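Glyoxalase-related enzyme, AraC type (Clostridium phytofermentans, PDB 3BT3) is of unknown function but is a glyoxalase-related member of the VOC superfamily, probably part of an AraC-type transcription regulator. Local coordinates at the interface of chains A and B. Sequence-based numbering; all coordinates share one arbitrary frame. Chains: chain A/B, Glyoxalase-related enzyme, AraC type.

The interface of chains A and B. Residues chain A 43, 103, 107; chain B 15-16.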
# COMPACT_ATOMS: atom_id res chain seq x y z
N LEU A 43 -11.22 12.65 -6.64
CA LEU A 43 -9.93 12.40 -7.24
C LEU A 43 -10.00 11.98 -8.70
O LEU A 43 -8.98 11.90 -9.38
CB LEU A 43 -9.16 11.33 -6.45
CG LEU A 43 -8.72 11.70 -5.04
CD1 LEU A 43 -7.78 10.61 -4.51
CD2 LEU A 43 -8.01 13.06 -5.04
N ALA A 103 -2.33 20.32 -11.11
CA ALA A 103 -3.57 19.90 -11.73
C ALA A 103 -4.40 19.13 -10.69
O ALA A 103 -5.61 19.32 -10.61
CB ALA A 103 -3.29 19.01 -12.95
N TYR A 107 -8.10 20.12 -9.42
CA TYR A 107 -9.19 19.18 -9.69
C TYR A 107 -10.00 18.94 -8.42
O TYR A 107 -11.22 19.03 -8.42
CB TYR A 107 -8.63 17.86 -10.19
CG TYR A 107 -9.67 16.92 -10.74
CD1 TYR A 107 -10.32 17.19 -11.94
CD2 TYR A 107 -9.99 15.73 -10.07
CE1 TYR A 107 -11.25 16.31 -12.47
CE2 TYR A 107 -10.92 14.84 -10.59
CZ TYR A 107 -11.55 15.13 -11.79
OH TYR A 107 -12.45 14.24 -12.34
N GLU B 15 -8.93 10.78 -13.68
CA GLU B 15 -8.74 12.17 -13.18
C GLU B 15 -8.63 13.17 -14.33
O GLU B 15 -9.19 12.94 -15.41
CB GLU B 15 -7.49 12.26 -12.31
CG GLU B 15 -6.25 11.61 -12.90
CD GLU B 15 -6.21 10.11 -12.71
OE1 GLU B 15 -5.16 9.50 -13.00
OE2 GLU B 15 -7.23 9.53 -12.27
N ARG B 16 -7.92 14.27 -14.10
CA ARG B 16 -7.73 15.26 -15.14
C ARG B 16 -6.49 16.10 -14.87
O ARG B 16 -6.42 16.83 -13.88
CB ARG B 16 -8.95 16.16 -15.28
CG ARG B 16 -8.97 16.94 -16.60
CD ARG B 16 -9.83 16.25 -17.65
NE ARG B 16 -9.54 14.83 -17.81
CZ ARG B 16 -8.38 14.34 -18.24
NH1 ARG B 16 -7.39 15.17 -18.57
NH2 ARG B 16 -8.20 13.03 -18.34
O HOH W 1 -7.05 19.60 -13.14
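A:Tyr107 and B:Arg16 make the tight part of this contact, each giving up about 40 Å² of surface to the other chain. The first methylene of the arginine does the touching: its CB stands above the ring plane, just outside the CD1-CE1 rim, 3.6 Å from CE1 with CD1 slightly farther. On the same side, the backbone N of B:Arg16 lies over the centre of the ring face, 4.2 Å above the plane, and thus the start of the chain B segment runs across the phenol. With CG anti to the backbone N (chi1 -169°), the tyrosine reaches away from its helix towards that segment. Beyond CB the arginine chain bends at chi2 and chi3 and heads away from the ring, its guanidinium plane turned 78° to the phenol; this pair therefore meets through the CB methylene and the backbone, with the guanidinium not stacked on the ring.

The flanks bury less: B:Glu15 hides 11 Å² and A:Leu43 2 Å². B:Glu15 CB is 3.3 Å from A:Leu43 O; its chain bends at chi2, and carboxylate OE2 stays 4.1 Å from that oxygen. At the other end a water, 2.9 Å from both A:Ala103 O and B:Arg16 O, bridges the backbones beside the A:Ala103 methyl.

In the fold, the first modelled residues of chain B lie between helix 101-110 of chain A and the loop after helix 32-41, just ahead of chain B's own strand 19-22. The two-fold repeats this arrangement, suggesting exchanged N-terminal segments in the deposited dimer; the structure alone does not show whether this form exists in solution.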